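Long-range contacts in aldo-keto reductase family 1, member B4 (Aldose reductase) (Schistosoma japonicum, PDB 4HBK), which probably reduces aldehyde groups of sugars and other carbonyl compounds to alcohols, using NADPH: residues S189-I200 and I209-E217; L142-K150 and L329-F340. One frame throughout, in Å; residues are numbered along the deposited sequence.

Contact 1 (S189-I200 and I209-E217); sequences SIGLSNFNKRQI and IKPANLQIE
Ile190, Leu214 and Leu192 bury the largest areas where residues 189-200 meet residues 209-217. Ile190 contributes both its side chain and its backbone. Its side chain reaches out with CD1, which meets Ile209 CG2 at 4.2 Å, the two side chains crossing at about a right angle. Ala212 N donates to Ile190 O at 2.8 Å. A water accepts from Ile190 N and lies 3.1 Å from Lys210 O, to which it may donate, and so may bridge the two segments beside that bond. Leu192 uses both its backbone N and its carbonyl O towards 213-217. Leu192 N donates to Asn213 O at 2.9 Å, and Leu192 O accepts from Gln215 N. Asn194 N then donates to Gln215 O at 3.0 Å, which continues the ladder past the end of the strand. Strands 189-193 and 213-217 are thus parallel neighbours, 19° apart in direction. With helix 197-206 between them in sequence they make a beta-alpha-beta unit of the TIM barrel, the fold of aldo/keto reductases. Leu192 and Leu214 lie on the face of the sheet that this helix packs against. Leu214 CG stands anti to the backbone N (chi1 171°), and both methyls of its fork reach Ile200 of the helix. Ile200 lies across Leu214, with Ile200 CD1 3.7 Å from Leu214 CD2. Leu214 CD1 also meets Leu192 CB at 4.1 Å. Leu192 CD2 sits over the centre of one face of the Phe195 ring. Trp175 of helix 171-183 touches Ile190, Leu192 and Pro211. On the other face of the sheet, Ser193 OG and Gln215 OE1 share a water, 2.6 Å from Gln215 OE1. The amide nitrogen of Gln215 binds Asp77.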
loop_
_atom_site.group_PDB
_atom_site.type_symbol
_atom_site.label_atom_id
_atom_site.label_comp_id
_atom_site.label_asym_id
_atom_site.label_seq_id
_atom_site.Cartn_x
_atom_site.Cartn_y
_atom_site.Cartn_z
ATOM N N SER A 189 -2.975 -8.981 10.432
ATOM C CA SER A 189 -4.021 -8.855 9.423
ATOM C C SER A 189 -3.405 -9.139 8.066
ATOM O O SER A 189 -2.233 -8.847 7.847
ATOM C CB SER A 189 -4.607 -7.441 9.423
ATOM O OG SER A 189 -5.073 -7.045 10.702
ATOM N N ILE A 190 -4.186 -9.712 7.159
ATOM C CA ILE A 190 -3.718 -9.960 5.800
ATOM C C ILE A 190 -4.604 -9.244 4.774
ATOM O O ILE A 190 -5.756 -8.925 5.060
ATOM C CB ILE A 190 -3.677 -11.476 5.509
ATOM C CG1 ILE A 190 -5.004 -12.122 5.927
ATOM C CG2 ILE A 190 -2.505 -12.129 6.251
ATOM C CD1 ILE A 190 -5.038 -13.644 5.710
ATOM N N GLY A 191 -4.069 -8.987 3.584
ATOM C CA GLY A 191 -4.826 -8.283 2.564
ATOM C C GLY A 191 -4.299 -8.433 1.142
ATOM O O GLY A 191 -3.455 -9.286 0.864
ATOM N N LEU A 192 -4.795 -7.586 0.242
ATOM C CA LEU A 192 -4.520 -7.713 -1.184
ATOM C C LEU A 192 -3.982 -6.414 -1.764
ATOM O O LEU A 192 -4.297 -5.333 -1.284
ATOM C CB LEU A 192 -5.806 -8.112 -1.921
ATOM C CG LEU A 192 -6.497 -9.379 -1.395
ATOM C CD1 LEU A 192 -7.911 -9.520 -1.955
ATOM C CD2 LEU A 192 -5.676 -10.623 -1.696
ATOM N N SER A 193 -3.163 -6.530 -2.801
ATOM C CA SER A 193 -2.689 -5.369 -3.535
ATOM C C SER A 193 -2.905 -5.571 -5.029
ATOM O O SER A 193 -2.589 -6.628 -5.558
ATOM C CB SER A 193 -1.209 -5.105 -3.238
ATOM O OG SER A 193 -0.751 -3.961 -3.941
ATOM N N ASN A 194 -3.452 -4.563 -5.705
ATOM C CA ASN A 194 -3.676 -4.645 -7.148
ATOM C C ASN A 194 -4.581 -5.797 -7.585
ATOM O O ASN A 194 -4.391 -6.352 -8.671
ATOM C CB ASN A 194 -2.338 -4.754 -7.897
ATOM C CG ASN A 194 -1.431 -3.560 -7.645
ATOM O OD1 ASN A 194 -1.796 -2.411 -7.919
ATOM N ND2 ASN A 194 -0.247 -3.826 -7.101
ATOM N N PHE A 195 -5.545 -6.171 -6.743
ATOM C CA PHE A 195 -6.534 -7.168 -7.133
ATOM C C PHE A 195 -7.752 -6.440 -7.658
ATOM O O PHE A 195 -8.050 -5.351 -7.194
ATOM C CB PHE A 195 -6.936 -8.047 -5.943
ATOM C CG PHE A 195 -6.011 -9.201 -5.695
ATOM C CD1 PHE A 195 -4.658 -8.992 -5.502
ATOM C CD2 PHE A 195 -6.498 -10.492 -5.637
ATOM C CE1 PHE A 195 -3.808 -10.041 -5.270
ATOM C CE2 PHE A 195 -5.644 -11.562 -5.409
ATOM C CZ PHE A 195 -4.298 -11.333 -5.227
ATOM N N ASN A 196 -8.458 -7.024 -8.622
ATOM C CA ASN A 196 -9.693 -6.402 -9.110
ATOM C C ASN A 196 -10.916 -6.986 -8.400
ATOM O O ASN A 196 -10.774 -7.883 -7.563
ATOM C CB ASN A 196 -9.812 -6.483 -10.643
ATOM C CG ASN A 196 -9.967 -7.914 -11.161
ATOM O OD1 ASN A 196 -10.460 -8.811 -10.465
ATOM N ND2 ASN A 196 -9.566 -8.119 -12.400
ATOM N N LYS A 197 -12.105 -6.482 -8.726
ATOM C CA LYS A 197 -13.326 -6.889 -8.024
ATOM C C LYS A 197 -13.527 -8.400 -8.078
ATOM O O LYS A 197 -13.722 -9.047 -7.045
ATOM C CB LYS A 197 -14.554 -6.179 -8.600
ATOM C CG LYS A 197 -15.881 -6.693 -8.035
ATOM C CD LYS A 197 -17.066 -5.901 -8.591
ATOM C CE LYS A 197 -18.407 -6.521 -8.174
ATOM N NZ LYS A 197 -19.571 -5.810 -8.785
ATOM N N ARG A 198 -13.478 -8.936 -9.295
ATOM C CA ARG A 198 -13.625 -10.365 -9.579
ATOM C C ARG A 198 -12.709 -11.181 -8.676
ATOM O O ARG A 198 -13.132 -12.149 -8.049
ATOM C CB ARG A 198 -13.229 -10.620 -11.041
ATOM C CG ARG A 198 -13.927 -11.765 -11.755
ATOM C CD ARG A 198 -13.086 -12.263 -12.952
ATOM N NE ARG A 198 -11.945 -13.053 -12.474
ATOM C CZ ARG A 198 -10.656 -12.764 -12.674
ATOM N NH1 ARG A 198 -10.292 -11.692 -13.376
ATOM N NH2 ARG A 198 -9.721 -13.560 -12.165
ATOM N N GLN A 199 -11.447 -10.771 -8.619
ATOM C CA GLN A 199 -10.426 -11.505 -7.883
ATOM C C GLN A 199 -10.657 -11.426 -6.377
ATOM O O GLN A 199 -10.464 -12.402 -5.658
ATOM C CB GLN A 199 -9.037 -10.984 -8.259
ATOM C CG GLN A 199 -8.656 -11.297 -9.700
ATOM C CD GLN A 199 -7.437 -10.525 -10.152
ATOM O OE1 GLN A 199 -7.229 -9.382 -9.744
ATOM N NE2 GLN A 199 -6.621 -11.142 -11.001
ATOM N N ILE A 200 -11.083 -10.266 -5.899
ATOM C CA ILE A 200 -11.438 -10.122 -4.490
ATOM C C ILE A 200 -12.662 -10.991 -4.141
ATOM O O ILE A 200 -12.664 -11.701 -3.138
ATOM C CB ILE A 200 -11.712 -8.648 -4.138
ATOM C CG1 ILE A 200 -10.464 -7.804 -4.410
ATOM C CG2 ILE A 200 -12.202 -8.526 -2.680
ATOM C CD1 ILE A 200 -10.693 -6.293 -4.357
ATOM N N ILE A 209 -10.322 -16.491 6.667
ATOM C CA ILE A 209 -10.015 -15.177 7.236
ATOM C C ILE A 209 -10.092 -14.138 6.127
ATOM O O ILE A 209 -9.387 -14.232 5.129
ATOM C CB ILE A 209 -8.604 -15.125 7.833
ATOM C CG1 ILE A 209 -8.454 -16.139 8.966
ATOM C CG2 ILE A 209 -8.289 -13.721 8.348
ATOM C CD1 ILE A 209 -7.025 -16.217 9.526
ATOM N N LYS A 210 -10.969 -13.159 6.290
ATOM C CA LYS A 210 -11.179 -12.175 5.244
ATOM C C LYS A 210 -10.000 -11.218 5.119
ATOM O O LYS A 210 -9.327 -10.901 6.098
ATOM C CB LYS A 210 -12.484 -11.409 5.480
ATOM C CG LYS A 210 -13.709 -12.308 5.373
ATOM C CD LYS A 210 -14.962 -11.537 4.991
ATOM C CE LYS A 210 -15.756 -11.116 6.200
ATOM N NZ LYS A 210 -17.208 -10.933 5.867
ATOM N N PRO A 211 -9.724 -10.782 3.895
ATOM C CA PRO A 211 -8.741 -9.713 3.715
ATOM C C PRO A 211 -9.221 -8.509 4.506
ATOM O O PRO A 211 -10.431 -8.264 4.531
ATOM C CB PRO A 211 -8.790 -9.441 2.208
ATOM C CG PRO A 211 -10.062 -10.152 1.703
ATOM C CD PRO A 211 -10.265 -11.286 2.625
ATOM N N ALA A 212 -8.305 -7.805 5.170
ATOM C CA ALA A 212 -8.643 -6.625 5.961
ATOM C C ALA A 212 -8.415 -5.341 5.178
ATOM O O ALA A 212 -8.931 -4.276 5.535
ATOM C CB ALA A 212 -7.806 -6.590 7.239
ATOM N N ASN A 213 -7.627 -5.431 4.113
ATOM C CA ASN A 213 -7.209 -4.228 3.415
ATOM C C ASN A 213 -6.895 -4.493 1.947
ATOM O O ASN A 213 -6.418 -5.572 1.588
ATOM C CB ASN A 213 -6.002 -3.618 4.137
ATOM C CG ASN A 213 -5.419 -2.427 3.412
ATOM O OD1 ASN A 213 -4.395 -2.548 2.737
ATOM N ND2 ASN A 213 -6.053 -1.261 3.558
ATOM N N LEU A 214 -7.193 -3.510 1.102
ATOM C CA LEU A 214 -6.868 -3.571 -0.315
ATOM C C LEU A 214 -6.050 -2.321 -0.602
ATOM O O LEU A 214 -6.459 -1.216 -0.219
ATOM C CB LEU A 214 -8.148 -3.557 -1.161
ATOM C CG LEU A 214 -7.986 -3.392 -2.678
ATOM C CD1 LEU A 214 -7.352 -4.628 -3.310
ATOM C CD2 LEU A 214 -9.319 -3.059 -3.359
ATOM N N GLN A 215 -4.892 -2.493 -1.234
ATOM C CA GLN A 215 -4.052 -1.360 -1.606
ATOM C C GLN A 215 -4.013 -1.288 -3.123
ATOM O O GLN A 215 -3.689 -2.268 -3.781
ATOM C CB GLN A 215 -2.624 -1.485 -1.028
ATOM C CG GLN A 215 -1.710 -0.293 -1.387
ATOM C CD GLN A 215 -0.317 -0.336 -0.732
ATOM O OE1 GLN A 215 0.695 -0.205 -1.417
ATOM N NE2 GLN A 215 -0.270 -0.495 0.595
ATOM N N ILE A 216 -4.356 -0.130 -3.669
ATOM C CA ILE A 216 -4.472 0.052 -5.109
ATOM C C ILE A 216 -4.108 1.488 -5.432
ATOM O O ILE A 216 -4.085 2.336 -4.536
ATOM C CB ILE A 216 -5.920 -0.182 -5.586
ATOM C CG1 ILE A 216 -6.915 0.478 -4.610
ATOM C CG2 ILE A 216 -6.197 -1.673 -5.745
ATOM C CD1 ILE A 216 -8.390 0.366 -5.029
ATOM N N GLU A 217 -3.846 1.767 -6.709
ATOM C CA GLU A 217 -3.584 3.130 -7.157
ATOM C C GLU A 217 -4.841 3.980 -7.072
ATOM O O GLU A 217 -5.867 3.664 -7.680
ATOM C CB GLU A 217 -3.047 3.142 -8.590
ATOM C CG GLU A 217 -3.028 4.524 -9.242
ATOM C CD GLU A 217 -2.504 4.474 -10.675
ATOM O OE1 GLU A 217 -2.104 3.379 -11.137
ATOM O OE2 GLU A 217 -2.493 5.530 -11.337
HETATM O O HOH W 1 -7.000 -10.049 7.886
HETATM O O HOH W 2 1.311 -1.628 -3.487
HETATM O O HOH W 3 -3.656 -0.512 -8.622
#

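Contact 2 (L142-K150 and L329-F340)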
loop_
_atom_site.group_PDB
_atom_site.type_symbol
_atom_site.label_atom_id
_atom_site.label_comp_id
_atom_site.label_asym_id
_atom_site.label_seq_id
_atom_site.Cartn_x
_atom_site.Cartn_y
_atom_site.Cartn_z
ATOM N N LEU A 142 0.338 -8.058 2.645
ATOM C CA LEU A 142 -0.496 -8.054 1.452
ATOM C C LEU A 142 0.082 -8.939 0.368
ATOM O O LEU A 142 1.296 -9.010 0.196
ATOM C CB LEU A 142 -0.566 -6.641 0.870
ATOM C CG LEU A 142 -1.008 -5.507 1.783
ATOM C CD1 LEU A 142 -1.087 -4.219 0.975
ATOM C CD2 LEU A 142 -2.350 -5.844 2.429
ATOM N N ILE A 143 -0.783 -9.584 -0.400
ATOM C CA ILE A 143 -0.321 -10.162 -1.654
ATOM C C ILE A 143 -0.065 -9.020 -2.643
ATOM O O ILE A 143 -0.976 -8.250 -2.971
ATOM C CB ILE A 143 -1.332 -11.158 -2.222
ATOM C CG1 ILE A 143 -1.626 -12.245 -1.182
ATOM C CG2 ILE A 143 -0.798 -11.772 -3.516
ATOM C CD1 ILE A 143 -2.505 -13.363 -1.698
ATOM N N HIS A 144 1.177 -8.894 -3.110
ATOM C CA HIS A 144 1.582 -7.686 -3.850
ATOM C C HIS A 144 0.844 -7.513 -5.183
ATOM O O HIS A 144 0.478 -6.394 -5.544
ATOM C CB HIS A 144 3.090 -7.678 -4.079
ATOM C CG HIS A 144 3.682 -6.309 -4.184
ATOM N ND1 HIS A 144 4.866 -5.964 -3.560
ATOM C CD2 HIS A 144 3.271 -5.205 -4.850
ATOM C CE1 HIS A 144 5.155 -4.706 -3.840
ATOM N NE2 HIS A 144 4.207 -4.223 -4.623
ATOM N N TRP A 145 0.646 -8.624 -5.896
ATOM C CA TRP A 145 -0.028 -8.674 -7.199
ATOM C C TRP A 145 -0.790 -9.992 -7.273
ATOM O O TRP A 145 -0.461 -10.929 -6.547
ATOM C CB TRP A 145 0.993 -8.621 -8.357
ATOM C CG TRP A 145 1.644 -7.277 -8.547
ATOM C CD1 TRP A 145 2.819 -6.850 -8.004
ATOM C CD2 TRP A 145 1.148 -6.185 -9.334
ATOM N NE1 TRP A 145 3.088 -5.555 -8.401
ATOM C CE2 TRP A 145 2.078 -5.127 -9.221
ATOM C CE3 TRP A 145 0.014 -6.001 -10.127
ATOM C CZ2 TRP A 145 1.895 -3.894 -9.855
ATOM C CZ3 TRP A 145 -0.167 -4.776 -10.757
ATOM C CH2 TRP A 145 0.767 -3.736 -10.612
ATOM N N PRO A 146 -1.810 -10.069 -8.145
ATOM C CA PRO A 146 -2.514 -11.313 -8.499
ATOM C C PRO A 146 -1.792 -12.154 -9.571
ATOM O O PRO A 146 -2.341 -13.166 -10.040
ATOM C CB PRO A 146 -3.855 -10.830 -9.064
ATOM C CG PRO A 146 -3.736 -9.323 -9.226
ATOM C CD PRO A 146 -2.364 -8.891 -8.832
ATOM N N VAL A 147 -0.582 -11.751 -9.944
ATOM C CA VAL A 147 0.157 -12.424 -11.025
ATOM C C VAL A 147 1.433 -13.113 -10.533
ATOM O O VAL A 147 2.453 -12.468 -10.320
ATOM C CB VAL A 147 0.539 -11.434 -12.143
ATOM C CG1 VAL A 147 1.403 -12.132 -13.210
ATOM C CG2 VAL A 147 -0.713 -10.818 -12.770
ATOM N N PRO A 148 1.385 -14.436 -10.359
ATOM C CA PRO A 148 2.588 -15.108 -9.866
ATOM C C PRO A 148 3.696 -15.158 -10.920
ATOM O O PRO A 148 3.416 -15.188 -12.116
ATOM C CB PRO A 148 2.092 -16.520 -9.502
ATOM C CG PRO A 148 0.815 -16.683 -10.239
ATOM C CD PRO A 148 0.211 -15.321 -10.386
ATOM N N LEU A 149 4.942 -15.158 -10.456
ATOM C CA LEU A 149 6.122 -15.210 -11.307
ATOM C C LEU A 149 6.943 -16.420 -10.880
ATOM O O LEU A 149 6.849 -16.866 -9.723
ATOM C CB LEU A 149 6.949 -13.938 -11.127
ATOM C CG LEU A 149 6.758 -12.795 -12.130
ATOM C CD1 LEU A 149 5.377 -12.745 -12.733
ATOM C CD2 LEU A 149 7.109 -11.465 -11.474
ATOM N N LYS A 150 7.740 -16.957 -11.800
ATOM C CA LYS A 150 8.526 -18.159 -11.518
ATOM C C LYS A 150 9.434 -17.977 -10.303
ATOM O O LYS A 150 10.149 -16.984 -10.185
ATOM C CB LYS A 150 9.350 -18.568 -12.744
ATOM C CG LYS A 150 10.146 -19.859 -12.562
ATOM C CD LYS A 150 10.972 -20.201 -13.804
ATOM C CE LYS A 150 12.242 -19.356 -13.898
ATOM N NZ LYS A 150 13.328 -19.855 -12.989
ATOM N N LEU A 329 1.926 -1.981 -15.222
ATOM C CA LEU A 329 2.764 -3.176 -15.325
ATOM C C LEU A 329 2.435 -4.070 -16.546
ATOM O O LEU A 329 2.131 -5.255 -16.394
ATOM C CB LEU A 329 2.652 -3.993 -14.038
ATOM C CG LEU A 329 3.891 -4.677 -13.440
ATOM C CD1 LEU A 329 4.786 -5.350 -14.489
ATOM C CD2 LEU A 329 4.672 -3.684 -12.633
ATOM N N LEU A 330 2.519 -3.519 -17.755
ATOM C CA LEU A 330 2.096 -4.226 -18.971
ATOM C C LEU A 330 2.832 -5.524 -19.215
ATOM O O LEU A 330 2.328 -6.382 -19.928
ATOM C CB LEU A 330 2.283 -3.325 -20.182
ATOM C CG LEU A 330 1.365 -2.115 -20.262
ATOM C CD1 LEU A 330 1.752 -1.245 -21.457
ATOM C CD2 LEU A 330 -0.088 -2.547 -20.363
ATOM N N GLN A 331 4.030 -5.675 -18.668
ATOM C CA GLN A 331 4.771 -6.909 -18.881
ATOM C C GLN A 331 4.072 -8.131 -18.284
ATOM O O GLN A 331 4.453 -9.265 -18.573
ATOM C CB GLN A 331 6.197 -6.749 -18.323
ATOM C CG GLN A 331 7.174 -6.111 -19.304
ATOM C CD GLN A 331 7.885 -7.139 -20.173
ATOM O OE1 GLN A 331 8.826 -7.824 -19.722
ATOM N NE2 GLN A 331 7.422 -7.276 -21.415
ATOM N N MET A 332 3.043 -7.898 -17.467
ATOM C CA MET A 332 2.255 -9.000 -16.886
ATOM C C MET A 332 0.910 -9.161 -17.586
ATOM O O MET A 332 0.084 -9.956 -17.162
ATOM C CB MET A 332 2.017 -8.778 -15.374
ATOM C CG MET A 332 3.283 -8.829 -14.542
ATOM S SD MET A 332 3.004 -8.557 -12.772
ATOM C CE MET A 332 1.826 -7.230 -12.819
ATOM N N SER A 333 0.704 -8.415 -18.664
ATOM C CA SER A 333 -0.623 -8.296 -19.268
ATOM C C SER A 333 -1.043 -9.565 -19.970
ATOM O O SER A 333 -2.192 -9.709 -20.359
ATOM C CB SER A 333 -0.680 -7.114 -20.250
ATOM O OG SER A 333 0.180 -7.311 -21.366
ATOM N N GLY A 334 -0.117 -10.498 -20.118
ATOM C CA GLY A 334 -0.422 -11.731 -20.815
ATOM C C GLY A 334 -0.966 -12.794 -19.888
ATOM O O GLY A 334 -1.459 -13.830 -20.341
ATOM N N HIS A 335 -0.883 -12.546 -18.586
ATOM C CA HIS A 335 -1.306 -13.545 -17.615
ATOM C C HIS A 335 -2.810 -13.574 -17.476
ATOM O O HIS A 335 -3.478 -12.547 -17.572
ATOM C CB HIS A 335 -0.674 -13.283 -16.254
ATOM C CG HIS A 335 -0.736 -14.453 -15.325
ATOM N ND1 HIS A 335 -1.810 -14.681 -14.491
ATOM C CD2 HIS A 335 0.144 -15.452 -15.094
ATOM C CE1 HIS A 335 -1.579 -15.771 -13.777
ATOM N NE2 HIS A 335 -0.402 -16.263 -14.130
ATOM N N GLN A 336 -3.328 -14.774 -17.248
ATOM C CA GLN A 336 -4.733 -14.994 -16.957
ATOM C C GLN A 336 -5.256 -14.023 -15.898
ATOM O O GLN A 336 -6.380 -13.517 -16.004
ATOM C CB GLN A 336 -4.928 -16.437 -16.475
ATOM C CG GLN A 336 -6.341 -16.774 -16.063
ATOM C CD GLN A 336 -7.243 -17.034 -17.252
ATOM O OE1 GLN A 336 -8.466 -16.903 -17.165
ATOM N NE2 GLN A 336 -6.644 -17.420 -18.368
ATOM N N GLU A 337 -4.448 -13.754 -14.875
ATOM C CA GLU A 337 -4.923 -12.934 -13.756
ATOM C C GLU A 337 -4.408 -11.499 -13.800
ATOM O O GLU A 337 -4.394 -10.817 -12.777
ATOM C CB GLU A 337 -4.552 -13.569 -12.405
ATOM C CG GLU A 337 -5.146 -14.938 -12.176
ATOM C CD GLU A 337 -6.655 -14.894 -12.141
ATOM O OE1 GLU A 337 -7.214 -13.807 -11.875
ATOM O OE2 GLU A 337 -7.288 -15.937 -12.399
ATOM N N TYR A 338 -3.961 -11.044 -14.964
ATOM C CA TYR A 338 -3.589 -9.640 -15.085
ATOM C C TYR A 338 -4.832 -8.848 -14.699
ATOM O O TYR A 338 -5.908 -9.109 -15.222
ATOM C CB TYR A 338 -3.132 -9.309 -16.501
ATOM C CG TYR A 338 -2.845 -7.849 -16.707
ATOM C CD1 TYR A 338 -1.699 -7.270 -16.174
ATOM C CD2 TYR A 338 -3.723 -7.041 -17.428
ATOM C CE1 TYR A 338 -1.434 -5.935 -16.351
ATOM C CE2 TYR A 338 -3.461 -5.699 -17.614
ATOM C CZ TYR A 338 -2.317 -5.151 -17.067
ATOM O OH TYR A 338 -2.051 -3.819 -17.252
ATOM N N PRO A 339 -4.700 -7.922 -13.736
ATOM C CA PRO A 339 -5.888 -7.332 -13.098
ATOM C C PRO A 339 -6.580 -6.183 -13.840
ATOM O O PRO A 339 -7.731 -5.891 -13.519
ATOM C CB PRO A 339 -5.345 -6.832 -11.748
ATOM C CG PRO A 339 -3.915 -6.547 -12.006
ATOM C CD PRO A 339 -3.472 -7.634 -12.975
ATOM N N PHE A 340 -5.927 -5.556 -14.812
ATOM C CA PHE A 340 -6.410 -4.258 -15.295
ATOM C C PHE A 340 -7.109 -4.284 -16.654
ATOM O O PHE A 340 -7.390 -3.230 -17.239
ATOM C CB PHE A 340 -5.268 -3.234 -15.317
ATOM C CG PHE A 340 -4.579 -3.060 -13.992
ATOM C CD1 PHE A 340 -5.297 -3.109 -12.807
ATOM C CD2 PHE A 340 -3.214 -2.847 -13.934
ATOM C CE1 PHE A 340 -4.659 -2.947 -11.585
ATOM C CE2 PHE A 340 -2.570 -2.679 -12.725
ATOM C CZ PHE A 340 -3.289 -2.733 -11.543
#
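Trp145 presents one face of its indole to Met332 and Leu329. Met332 CE stands over the face of the six-membered ring, 3.7 Å from its centroid, a CH-pi contact. The sulfur lies farther off above the five-membered ring, so the pair is also a Met-aromatic contact. A bend at the last torsion of Met332 (chi3 -42°) turns this methyl out of line with the extended part of its chain. Leu329 CB touches the rim of the indole, 3.9 Å from Trp145 CH2. Phe340 CE2 lies at the edge of the indole, near its plane, 3.7 Å from Trp145 CZ3. The two rings meet obliquely, their planes at 68°. Pro339 CG covers the centre of one Phe340 face. Here the loop leaving barrel strand 138-143 is covered by the C-terminal segment of the chain. In aldose reductases such loops at the C-terminal ends of the barrel strands surround the active site. His144, predicted to bind substrate, immediately precedes Trp145. Further along, Val147 touches Met332, His335 and the backbone of Glu337 and Tyr338. Val147 CG1, anti to the backbone N (chi1 176°), lies over one face of the His335 imidazole, 4.2 Å from the ring centroid. Val147 CG2 points to the backbone, 3.7 Å from Glu337 O. The imidazole is fixed in its rotation by two bonds: Glu337 N donates to His335 ND1 at 2.8 Å, and His335 NE2 bonds to Asp167 O. Pro148 CD approaches the same ring obliquely, 3.9 Å from His335 CE1. Pro146 CG packs on Pro339 CB at 3.9 Å. Pro146 O is bonded by His171, while the carboxylate of Glu337 turns away from Pro146 towards Arg198.

Both contacts are largely buried, but contact 1 lies nearer the centre of the chain. It belongs to the barrel wall and depends on backbone hydrogen bonds between parallel strands, with apolar packing against a helix. Contact 2 lies farther out, between loops, and depends on aromatic, methionine and proline packing, without direct hydrogen bonds between its two segments. Their strands, 187-193 and 138-143, are neighbours in the sheet. The contacts also touch directly. Glu337 of contact 2 forms a salt bridge with Arg198 and a probable hydrogen bond with Gln199, both in the helix of contact 1. Pro146 CG packs against Asn194 O nearby.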